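Local coordinates for ferric uptake regulation protein (Helicobacter pylori, PDB 2XIG) that probably represses iron-uptake and other genes as a homodimer, using ferrous iron as cofactor to bind their operator DNA, at residues Y65-L68 / N69-K73; E5-E8 / S9-R13; E46-T49 / H50-Q54. The protein carries 2 engineered substitutions. One frame throughout, in Å; residues are numbered along the deposited sequence.

Contact 1: Y65-L68 / N69-K73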
ATOM      1  N   TYR C  65     -12.978  21.852  -3.737  1.00 14.56           N
ATOM      2  CA  TYR C  65     -13.416  20.695  -2.963  1.00 19.22           C
ATOM      3  C   TYR C  65     -14.822  20.892  -2.425  1.00 17.74           C
ATOM      4  O   TYR C  65     -15.661  20.000  -2.543  1.00 21.29           O
ATOM      5  CB  TYR C  65     -12.458  20.384  -1.800  1.00 18.90           C
ATOM      6  CG  TYR C  65     -11.390  19.377  -2.164  1.00 21.13           C
ATOM      7  CD1 TYR C  65     -11.545  18.031  -1.867  1.00 25.27           C
ATOM      8  CD2 TYR C  65     -10.241  19.773  -2.837  1.00 16.71           C
ATOM      9  CE1 TYR C  65     -10.568  17.103  -2.216  1.00 21.73           C
ATOM     10  CE2 TYR C  65      -9.273  18.861  -3.192  1.00 17.82           C
ATOM     11  CZ  TYR C  65      -9.436  17.533  -2.878  1.00 23.75           C
ATOM     12  OH  TYR C  65      -8.458  16.637  -3.228  1.00 27.60           O
ATOM     13  N   ARG C  66     -15.068  22.052  -1.821  1.00 19.10           N
ATOM     14  CA  ARG C  66     -16.387  22.363  -1.284  1.00 19.84           C
ATOM     15  C   ARG C  66     -17.472  22.247  -2.366  1.00 23.16           C
ATOM     16  O   ARG C  66     -18.518  21.638  -2.149  1.00 21.71           O
ATOM     17  CB  ARG C  66     -16.396  23.764  -0.677  1.00 21.56           C
ATOM     18  CG  ARG C  66     -17.736  24.184  -0.112  1.00 24.05           C
ATOM     19  CD  ARG C  66     -17.662  25.582   0.511  1.00 22.98           C
ATOM     20  NE  ARG C  66     -16.459  25.702   1.325  1.00 29.04           N
ATOM     21  CZ  ARG C  66     -15.466  26.553   1.090  1.00 28.17           C
ATOM     22  NH1 ARG C  66     -15.536  27.411   0.082  1.00 27.69           N
ATOM     23  NH2 ARG C  66     -14.409  26.560   1.884  1.00 33.20           N
ATOM     24  N   ILE C  67     -17.206  22.841  -3.526  1.00 17.72           N
ATOM     25  CA  ILE C  67     -18.095  22.727  -4.679  1.00 20.72           C
ATOM     26  C   ILE C  67     -18.309  21.272  -5.109  1.00 24.27           C
ATOM     27  O   ILE C  67     -19.448  20.854  -5.360  1.00 22.80           O
ATOM     28  CB  ILE C  67     -17.557  23.552  -5.871  1.00 21.16           C
ATOM     29  CG1 ILE C  67     -17.747  25.049  -5.612  1.00 20.38           C
ATOM     30  CG2 ILE C  67     -18.231  23.120  -7.177  1.00 20.70           C
ATOM     31  CD1 ILE C  67     -17.071  25.931  -6.634  1.00 22.01           C
ATOM     32  N   LEU C  68     -17.215  20.511  -5.202  1.00 19.51           N
ATOM     33  CA  LEU C  68     -17.281  19.115  -5.610  1.00 18.26           C
ATOM     34  C   LEU C  68     -18.130  18.298  -4.642  1.00 24.27           C
ATOM     35  O   LEU C  68     -18.923  17.453  -5.058  1.00 23.64           O
ATOM     36  CB  LEU C  68     -15.873  18.509  -5.726  1.00 18.92           C
ATOM     37  CG  LEU C  68     -15.062  18.980  -6.937  1.00 21.13           C
ATOM     38  CD1 LEU C  68     -13.621  18.471  -6.891  1.00 22.36           C
ATOM     39  CD2 LEU C  68     -15.724  18.555  -8.239  1.00 21.01           C
ATOM     40  N   ASN C  69     -17.965  18.553  -3.351  1.00 20.10           N
ATOM     41  CA  ASN C  69     -18.749  17.833  -2.347  1.00 23.40           C
ATOM     42  C   ASN C  69     -20.251  18.077  -2.491  1.00 21.15           C
ATOM     43  O   ASN C  69     -21.047  17.152  -2.380  1.00 22.23           O
ATOM     44  CB  ASN C  69     -18.278  18.179  -0.934  1.00 21.65           C
ATOM     45  CG  ASN C  69     -16.910  17.583  -0.613  1.00 29.38           C
ATOM     46  OD1 ASN C  69     -16.568  16.500  -1.085  1.00 29.57           O
ATOM     47  ND2 ASN C  69     -16.126  18.292   0.194  1.00 31.04           N
ATOM     48  N   PHE C  70     -20.629  19.325  -2.731  1.00 22.49           N
ATOM     49  CA  PHE C  70     -22.039  19.652  -2.964  1.00 25.31           C
ATOM     50  C   PHE C  70     -22.583  18.990  -4.229  1.00 27.99           C
ATOM     51  O   PHE C  70     -23.624  18.321  -4.209  1.00 24.33           O
ATOM     52  CB  PHE C  70     -22.243  21.161  -3.081  1.00 25.62           C
ATOM     53  CG  PHE C  70     -23.658  21.545  -3.441  1.00 23.52           C
ATOM     54  CD1 PHE C  70     -24.023  21.746  -4.763  1.00 21.03           C
ATOM     55  CD2 PHE C  70     -24.627  21.663  -2.458  1.00 22.98           C
ATOM     56  CE1 PHE C  70     -25.328  22.082  -5.096  1.00 30.87           C
ATOM     57  CE2 PHE C  70     -25.937  22.001  -2.787  1.00 26.11           C
ATOM     58  CZ  PHE C  70     -26.284  22.209  -4.106  1.00 31.09           C
ATOM     59  N   LEU C  71     -21.888  19.209  -5.339  1.00 19.18           N
ATOM     60  CA  LEU C  71     -22.308  18.668  -6.619  1.00 19.62           C
ATOM     61  C   LEU C  71     -22.447  17.164  -6.561  1.00 17.38           C
ATOM     62  O   LEU C  71     -23.341  16.595  -7.175  1.00 22.34           O
ATOM     63  CB  LEU C  71     -21.312  19.051  -7.718  1.00 18.74           C
ATOM     64  CG  LEU C  71     -21.246  20.528  -8.096  1.00 18.30           C
ATOM     65  CD1 LEU C  71     -20.149  20.716  -9.130  1.00 20.97           C
ATOM     66  CD2 LEU C  71     -22.625  21.030  -8.635  1.00 15.03           C
ATOM     67  N   GLU C  72     -21.553  16.500  -5.830  1.00 19.74           N
ATOM     68  CA  GLU C  72     -21.605  15.054  -5.793  1.00 22.28           C
ATOM     69  C   GLU C  72     -22.734  14.579  -4.888  1.00 26.73           C
ATOM     70  O   GLU C  72     -23.414  13.596  -5.186  1.00 28.47           O
ATOM     71  CB  GLU C  72     -20.253  14.466  -5.364  1.00 31.58           C
ATOM     72  CG  GLU C  72     -20.185  14.012  -3.928  1.00 39.76           C
ATOM     73  CD  GLU C  72     -20.231  12.504  -3.788  1.00 45.67           C
ATOM     74  OE1 GLU C  72     -20.984  11.849  -4.536  1.00 44.51           O
ATOM     75  OE2 GLU C  72     -19.493  11.970  -2.933  1.00 53.50           O
ATOM     76  N   LYS C  73     -22.960  15.279  -3.788  1.00 24.36           N
ATOM     77  CA  LYS C  73     -24.034  14.847  -2.907  1.00 27.43           C
ATOM     78  C   LYS C  73     -25.413  15.092  -3.525  1.00 31.71           C
ATOM     79  O   LYS C  73     -26.362  14.372  -3.223  1.00 37.47           O
ATOM     80  CB  LYS C  73     -23.896  15.454  -1.516  1.00 31.32           C
ATOM     81  CG  LYS C  73     -24.703  16.681  -1.248  1.00 39.45           C
ATOM     82  CD  LYS C  73     -24.673  16.975   0.240  1.00 46.87           C
ATOM     83  CE  LYS C  73     -25.868  17.797   0.653  1.00 55.57           C
ATOM     84  NZ  LYS C  73     -27.132  17.139   0.213  1.00 59.22           N
TER

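Contact 2: E5-E8 / S9-R13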
ATOM      1  N   GLU C   5     -27.925  14.714 -21.295  1.00 23.85           N
ATOM      2  CA  GLU C   5     -28.625  15.967 -21.029  1.00 28.13           C
ATOM      3  C   GLU C   5     -27.757  17.138 -21.487  1.00 27.48           C
ATOM      4  O   GLU C   5     -26.527  17.061 -21.437  1.00 23.11           O
ATOM      5  CB  GLU C   5     -28.938  16.056 -19.526  1.00 21.48           C
ATOM      6  CG  GLU C   5     -29.768  17.239 -19.076  1.00 30.75           C
ATOM      7  CD  GLU C   5     -30.065  17.211 -17.579  1.00 30.34           C
ATOM      8  OE1 GLU C   5     -30.716  18.151 -17.076  1.00 30.06           O
ATOM      9  OE2 GLU C   5     -29.645  16.251 -16.899  1.00 31.53           O
ATOM     10  N   THR C   6     -28.385  18.217 -21.952  1.00 19.04           N
ATOM     11  CA  THR C   6     -27.619  19.397 -22.341  1.00 23.45           C
ATOM     12  C   THR C   6     -26.968  20.037 -21.113  1.00 22.62           C
ATOM     13  O   THR C   6     -27.504  19.968 -20.003  1.00 18.92           O
ATOM     14  CB  THR C   6     -28.485  20.473 -23.039  1.00 25.12           C
ATOM     15  OG1 THR C   6     -29.419  21.019 -22.102  1.00 23.22           O
ATOM     16  CG2 THR C   6     -29.221  19.891 -24.227  1.00 25.41           C
ATOM     17  N   LEU C   7     -25.826  20.677 -21.323  1.00 19.06           N
ATOM     18  CA  LEU C   7     -25.173  21.424 -20.251  1.00 20.03           C
ATOM     19  C   LEU C   7     -26.128  22.462 -19.671  1.00 22.05           C
ATOM     20  O   LEU C   7     -26.226  22.619 -18.453  1.00 22.47           O
ATOM     21  CB  LEU C   7     -23.909  22.114 -20.766  1.00 20.29           C
ATOM     22  CG  LEU C   7     -23.129  22.945 -19.742  1.00 20.68           C
ATOM     23  CD1 LEU C   7     -22.920  22.145 -18.465  1.00 16.03           C
ATOM     24  CD2 LEU C   7     -21.796  23.410 -20.321  1.00 22.69           C
ATOM     25  N   GLU C   8     -26.833  23.172 -20.551  1.00 22.73           N
ATOM     26  CA  GLU C   8     -27.729  24.242 -20.122  1.00 21.52           C
ATOM     27  C   GLU C   8     -28.808  23.728 -19.177  1.00 21.07           C
ATOM     28  O   GLU C   8     -29.117  24.362 -18.167  1.00 23.77           O
ATOM     29  CB  GLU C   8     -28.381  24.922 -21.332  1.00 24.17           C
ATOM     30  CG  GLU C   8     -27.407  25.702 -22.205  1.00 31.21           C
ATOM     31  CD  GLU C   8     -26.644  24.821 -23.185  1.00 34.22           C
ATOM     32  OE1 GLU C   8     -25.798  25.364 -23.924  1.00 43.17           O
ATOM     33  OE2 GLU C   8     -26.892  23.597 -23.230  1.00 27.20           O
ATOM     34  N   SER C   9     -29.382  22.585 -19.524  1.00 19.60           N
ATOM     35  CA  SER C   9     -30.398  21.939 -18.700  1.00 26.01           C
ATOM     36  C   SER C   9     -29.838  21.593 -17.317  1.00 21.84           C
ATOM     37  O   SER C   9     -30.501  21.767 -16.292  1.00 20.91           O
ATOM     38  CB  SER C   9     -30.897  20.672 -19.396  1.00 28.85           C
ATOM     39  OG  SER C   9     -31.754  19.943 -18.546  1.00 31.71           O
ATOM     40  N   ILE C  10     -28.603  21.106 -17.294  1.00 20.42           N
ATOM     41  CA  ILE C  10     -27.952  20.767 -16.029  1.00 19.13           C
ATOM     42  C   ILE C  10     -27.729  22.017 -15.179  1.00 17.88           C
ATOM     43  O   ILE C  10     -28.035  22.036 -13.979  1.00 18.54           O
ATOM     44  CB  ILE C  10     -26.629  20.013 -16.278  1.00 17.69           C
ATOM     45  CG1 ILE C  10     -26.918  18.714 -17.037  1.00 19.62           C
ATOM     46  CG2 ILE C  10     -25.907  19.732 -14.960  1.00 19.86           C
ATOM     47  CD1 ILE C  10     -25.710  17.932 -17.438  1.00 19.91           C
ATOM     48  N   LEU C  11     -27.224  23.074 -15.806  1.00 17.58           N
ATOM     49  CA  LEU C  11     -26.993  24.319 -15.079  1.00 19.94           C
ATOM     50  C   LEU C  11     -28.285  24.941 -14.530  1.00 21.33           C
ATOM     51  O   LEU C  11     -28.266  25.602 -13.496  1.00 20.21           O
ATOM     52  CB  LEU C  11     -26.232  25.324 -15.935  1.00 18.70           C
ATOM     53  CG  LEU C  11     -24.789  24.910 -16.227  1.00 22.23           C
ATOM     54  CD1 LEU C  11     -24.106  25.917 -17.119  1.00 27.50           C
ATOM     55  CD2 LEU C  11     -23.985  24.717 -14.929  1.00 18.45           C
ATOM     56  N   GLU C  12     -29.406  24.748 -15.220  1.00 21.21           N
ATOM     57  CA  GLU C  12     -30.675  25.259 -14.693  1.00 22.92           C
ATOM     58  C   GLU C  12     -31.147  24.420 -13.501  1.00 18.59           C
ATOM     59  O   GLU C  12     -31.624  24.965 -12.499  1.00 25.39           O
ATOM     60  CB  GLU C  12     -31.762  25.342 -15.781  1.00 20.86           C
ATOM     61  CG  GLU C  12     -33.155  25.710 -15.243  1.00 24.14           C
ATOM     62  CD  GLU C  12     -33.248  27.110 -14.626  1.00 31.37           C
ATOM     63  OE1 GLU C  12     -34.209  27.355 -13.860  1.00 32.70           O
ATOM     64  OE2 GLU C  12     -32.375  27.968 -14.900  1.00 34.03           O
ATOM     65  N   ARG C  13     -31.024  23.102 -13.606  1.00 16.39           N
ATOM     66  CA  ARG C  13     -31.266  22.239 -12.451  1.00 24.21           C
ATOM     67  C   ARG C  13     -30.350  22.637 -11.295  1.00 25.40           C
ATOM     68  O   ARG C  13     -30.744  22.592 -10.126  1.00 21.44           O
ATOM     69  CB  ARG C  13     -31.048  20.769 -12.798  1.00 24.79           C
ATOM     70  CG  ARG C  13     -32.091  20.186 -13.726  1.00 28.29           C
ATOM     71  CD  ARG C  13     -32.115  18.662 -13.662  1.00 25.66           C
ATOM     72  NE  ARG C  13     -30.894  18.057 -14.197  1.00 24.90           N
ATOM     73  CZ  ARG C  13     -29.961  17.469 -13.458  1.00 28.09           C
ATOM     74  NH1 ARG C  13     -30.093  17.392 -12.136  1.00 24.93           N
ATOM     75  NH2 ARG C  13     -28.897  16.949 -14.044  1.00 29.26           N
TER

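Contact 3: E46-T49 / H50-Q54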
ATOM      1  N   GLU C  46      -7.379  18.663  -8.394  1.00 21.64           N
ATOM      2  CA  GLU C  46      -6.251  19.485  -8.827  1.00 22.05           C
ATOM      3  C   GLU C  46      -6.396  19.922 -10.283  1.00 18.14           C
ATOM      4  O   GLU C  46      -6.203  21.086 -10.606  1.00 19.23           O
ATOM      5  CB  GLU C  46      -4.924  18.735  -8.627  1.00 30.53           C
ATOM      6  CG  GLU C  46      -4.523  18.557  -7.165  1.00 38.49           C
ATOM      7  CD  GLU C  46      -3.426  17.510  -6.963  1.00 47.57           C
ATOM      8  OE1 GLU C  46      -3.713  16.305  -7.126  1.00 51.50           O
ATOM      9  OE2 GLU C  46      -2.282  17.887  -6.624  1.00 45.67           O
ATOM     10  N   GLU C  47      -6.733  18.984 -11.163  1.00 19.31           N
ATOM     11  CA  GLU C  47      -6.878  19.300 -12.582  1.00 23.42           C
ATOM     12  C   GLU C  47      -8.033  20.260 -12.841  1.00 21.39           C
ATOM     13  O   GLU C  47      -7.949  21.154 -13.682  1.00 18.44           O
ATOM     14  CB  GLU C  47      -7.115  18.025 -13.383  1.00 25.94           C
ATOM     15  CG  GLU C  47      -5.975  17.051 -13.364  1.00 29.67           C
ATOM     16  CD  GLU C  47      -6.283  15.834 -14.199  1.00 38.40           C
ATOM     17  OE1 GLU C  47      -7.219  15.082 -13.841  1.00 28.46           O
ATOM     18  OE2 GLU C  47      -5.585  15.634 -15.215  1.00 47.47           O
ATOM     19  N   ILE C  48      -9.134  20.053 -12.129  1.00 19.26           N
ATOM     20  CA  ILE C  48     -10.269  20.954 -12.238  1.00 19.72           C
ATOM     21  C   ILE C  48      -9.866  22.360 -11.807  1.00 17.81           C
ATOM     22  O   ILE C  48     -10.256  23.351 -12.428  1.00 23.44           O
ATOM     23  CB  ILE C  48     -11.467  20.436 -11.409  1.00 21.51           C
ATOM     24  CG1 ILE C  48     -12.003  19.142 -12.023  1.00 16.59           C
ATOM     25  CG2 ILE C  48     -12.570  21.482 -11.316  1.00 21.06           C
ATOM     26  CD1 ILE C  48     -12.852  18.306 -11.064  1.00 21.50           C
ATOM     27  N   THR C  49      -9.060  22.442 -10.751  1.00 17.25           N
ATOM     28  CA  THR C  49      -8.600  23.729 -10.247  1.00 16.30           C
ATOM     29  C   THR C  49      -7.716  24.399 -11.293  1.00 14.88           C
ATOM     30  O   THR C  49      -7.863  25.592 -11.559  1.00 21.96           O
ATOM     31  CB  THR C  49      -7.831  23.571  -8.918  1.00 22.39           C
ATOM     32  OG1 THR C  49      -8.687  22.952  -7.949  1.00 22.32           O
ATOM     33  CG2 THR C  49      -7.358  24.925  -8.382  1.00 22.51           C
ATOM     34  N   HIS C  50      -6.808  23.623 -11.885  1.00 25.18           N
ATOM     35  CA  HIS C  50      -5.943  24.125 -12.953  1.00 23.40           C
ATOM     36  C   HIS C  50      -6.792  24.824 -14.016  1.00 18.76           C
ATOM     37  O   HIS C  50      -6.498  25.943 -14.422  1.00 23.44           O
ATOM     38  CB  HIS C  50      -5.149  22.983 -13.614  1.00 22.61           C
ATOM     39  CG  HIS C  50      -3.879  22.605 -12.901  1.00 33.27           C
ATOM     40  ND1 HIS C  50      -2.853  23.499 -12.673  1.00 36.92           N
ATOM     41  CD2 HIS C  50      -3.455  21.415 -12.406  1.00 31.95           C
ATOM     42  CE1 HIS C  50      -1.862  22.882 -12.051  1.00 38.06           C
ATOM     43  NE2 HIS C  50      -2.202  21.618 -11.875  1.00 34.97           N
ATOM     44  N   SER C  51      -7.840  24.144 -14.482  1.00 19.76           N
ATOM     45  CA  SER C  51      -8.694  24.692 -15.537  1.00 18.76           C
ATOM     46  C   SER C  51      -9.388  25.995 -15.119  1.00 24.68           C
ATOM     47  O   SER C  51      -9.411  26.977 -15.867  1.00 24.67           O
ATOM     48  CB  SER C  51      -9.739  23.658 -15.961  1.00 26.33           C
ATOM     49  OG  SER C  51      -9.116  22.446 -16.337  1.00 33.19           O
ATOM     50  N   ILE C  52      -9.955  25.989 -13.918  1.00 24.78           N
ATOM     51  CA  ILE C  52     -10.652  27.159 -13.388  1.00 24.56           C
ATOM     52  C   ILE C  52      -9.715  28.360 -13.217  1.00 23.13           C
ATOM     53  O   ILE C  52     -10.103  29.506 -13.455  1.00 23.47           O
ATOM     54  CB  ILE C  52     -11.341  26.828 -12.050  1.00 28.19           C
ATOM     55  CG1 ILE C  52     -12.544  25.917 -12.298  1.00 29.56           C
ATOM     56  CG2 ILE C  52     -11.763  28.103 -11.332  1.00 32.12           C
ATOM     57  CD1 ILE C  52     -13.216  25.471 -11.039  1.00 35.48           C
ATOM     58  N   ARG C  53      -8.478  28.089 -12.817  1.00 21.83           N
ATOM     59  CA  ARG C  53      -7.496  29.145 -12.599  1.00 27.02           C
ATOM     60  C   ARG C  53      -7.059  29.806 -13.906  1.00 35.79           C
ATOM     61  O   ARG C  53      -6.326  30.794 -13.890  1.00 34.85           O
ATOM     62  CB  ARG C  53      -6.269  28.593 -11.860  1.00 30.76           C
ATOM     63  CG  ARG C  53      -6.493  28.348 -10.376  1.00 29.31           C
ATOM     64  CD  ARG C  53      -5.213  27.899  -9.658  1.00 29.84           C
ATOM     65  NE  ARG C  53      -5.423  27.840  -8.213  1.00 33.06           N
ATOM     66  CZ  ARG C  53      -4.717  27.089  -7.370  1.00 33.99           C
ATOM     67  NH1 ARG C  53      -3.743  26.312  -7.821  1.00 29.75           N
ATOM     68  NH2 ARG C  53      -4.990  27.112  -6.071  1.00 34.79           N
ATOM     69  N   GLN C  54      -7.500  29.256 -15.034  1.00 36.69           N
ATOM     70  CA  GLN C  54      -7.195  29.857 -16.330  1.00 43.84           C
ATOM     71  C   GLN C  54      -8.026  31.117 -16.541  1.00 47.31           C
ATOM     72  O   GLN C  54      -7.667  31.978 -17.341  1.00 51.82           O
ATOM     73  CB  GLN C  54      -7.436  28.864 -17.468  1.00 48.00           C
ATOM     74  CG  GLN C  54      -6.399  27.752 -17.560  1.00 53.03           C
ATOM     75  CD  GLN C  54      -6.773  26.693 -18.584  1.00 60.76           C
ATOM     76  OE1 GLN C  54      -7.720  26.865 -19.352  1.00 63.97           O
ATOM     77  NE2 GLN C  54      -6.033  25.590 -18.596  1.00 61.66           N
TER

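Contact 1: Y65-L68 / N69-K73
Leu-71 lies alongside Ile-67, one helical turn earlier, and the two side chains point the same way. Followed outward, Leu-71 begins with CB 3.5 Å from Ile-67 O, in the preceding turn. Its CG then rests against the same oxygen at 3.3 Å, because chi1 of -68° sets CG beside the backbone N and anti to the carbonyl carbon. From there CD1 reaches the methyl CG2 of Ile-67 at 3.6 Å, the apolar side-chain contact between the two halves of this stretch. Ile-67 O, in contact with these carbons, is also the acceptor for Leu-71 N at 2.9 Å, in a nearly straight bond (N-H...O angle 175°).

On another side of the same stretch, Asn-69 turns to Tyr-65. Its backbone N donates to Tyr-65 O at 2.8 Å, while the amide group turns back toward that carbonyl, ND2 coming to 3.3 Å from Tyr-65 O at an angle too poor for a second bond. Phe-70 N to Arg-66 O and Glu-72 N to Leu-68 O continue the regular i to i+4 pattern.

The stretch belongs to helix 61-73 of the probable DNA-binding region, which by family resemblance is probably the recognition helix of a winged helix-turn-helix. Ile-67 and Leu-71 face Val-32 of helix 27-38, and Phe-70 leans on Leu-14 and Ile-18 of helix 7-20. Leu-68 meets Pro-45 of helix 45-52 and, with Leu-71, Ile-77 of strand 77-82, whereas Tyr-65 and Asn-69 pack on Arg-13 and Met-16 of the second subunit, respectively.

Contact 2: E5-E8 / S9-R13
Glu-5 reaches past the first turn of helix 7-20 to grip Ser-9 and Arg-13, and this is the tight part of the contact. With CG anti to the backbone N (chi1 -175°) and the chain extended beyond it, the carboxylate is carried alongside the helix. OE1 takes two donors: Ser-9 OG at 2.5 Å through its anti lone pair, and Arg-13 NE at 2.9 Å through its syn lone pair. The NE bond is nearly straight (173°) and lies in the guanidinium plane. Arg-13 NH2 completes a side-on, two-nitrogen salt bridge to Glu-5 OE2 at 3.0 Å, less straight and tilted out of both planes, which stand 31° apart. Ile-10 packs against the same carboxylate, its CG1 3.5 Å from Glu-5 CD.

Thr-6 is the N-cap. Its OG1 accepts from Ser-9 N at 3.0 Å, the capping bond at the start of the helix, while Thr-6 O receives Ile-10 N.

Elsewhere bonds are sparser. Leu-7 CD1 comes only to 4.0 Å from Leu-11 CG as the two side chains pass at a slant. Thr-6 and Arg-13 are also at the surface, but on the solvent side Glu-8 and Glu-12 are joined by a backbone bond alone, Glu-12 N to Glu-8 O; the Glu-12 carboxylate turns to a salt bridge with Arg-15.

The apolar side of this helix start faces helix 27-38, with Leu-7 on Ser-34 and Tyr-37 and Leu-11 on Val-33. Tyr-37 OH also hydrogen-bonds to Glu-5 O, and Ile-10 and Arg-13 reach Phe-76 in the loop before strand 77-82.

Contact 3: E46-T49 / H50-Q54
Helix 45-52 is a short helix of the probable DNA-binding region, probably the first of the two in the helix-turn-helix, and at its C-terminal part Thr-49 and Arg-53 lie side by side. Arg-53 N closes the turn on Thr-49 O at 2.9 Å. The side chain then runs extended from CG to NE, which carries the flat guanidinium out past Thr-49 and over its methyl group. Its polar end is used elsewhere: NE donates to Thr-59 O, tying Arg-53 to the segment that leads into helix 61-73. Thr-49 divides its own side chain in the same way, OG1 being hydrogen-bonded to Pro-45 O while CG2 stays with the arginine.

On the buried side Ile-48 and Ile-52 also point the same way. Ile-48 CG2 approaches Ile-52 CD1 at 4.1 Å, and Ile-52 CG1 rests 3.4 Å from Ile-48 O, which accepts Ile-52 N at 3.0 Å. Ile-48 continues onto Leu-36 of helix 27-38 and Val-64 of helix 61-73, and Ile-52 onto Val-32.

The outer side is polar. His-50 N donates to Glu-46 O, and chi1 of -84° brings the imidazole near that carbonyl, with CD2 3.3 Å from Glu-46 O. Glu-47 accepts from Ser-51 N with its backbone O, whereas its carboxylate bonds to Ser-44 N just before the helix.

In the threonine-arginine pair, Thr-49 CG2 sits over the centre of one guanidinium face, 3.5 Å above its plane and 3.6 Å from Arg-53 CZ.

All three contacts are local, on or at the ends of three separate helices of the probable DNA-binding region; contacts 1 and 3 pair residues four apart, whereas the salt bridge of contact 2 spans eight. Contacts 1 and 3 are partly buried, and their successive helices touch directly, Leu-68 CD2 lying 4.0 Å from Ile-48 CD1. Each sets an aliphatic pair toward helix 27-38. Contact 2, at the surface, touches neither within the chain, although Tyr-65 and Glu-46 meet Arg-13 and, weakly, Ser-9 of the second subunit. The chemistry follows: a salt bridge and an N-cap at the exposed helix start, aliphatic packing inside, and a methyl over a guanidinium where contact 3 meets a loop.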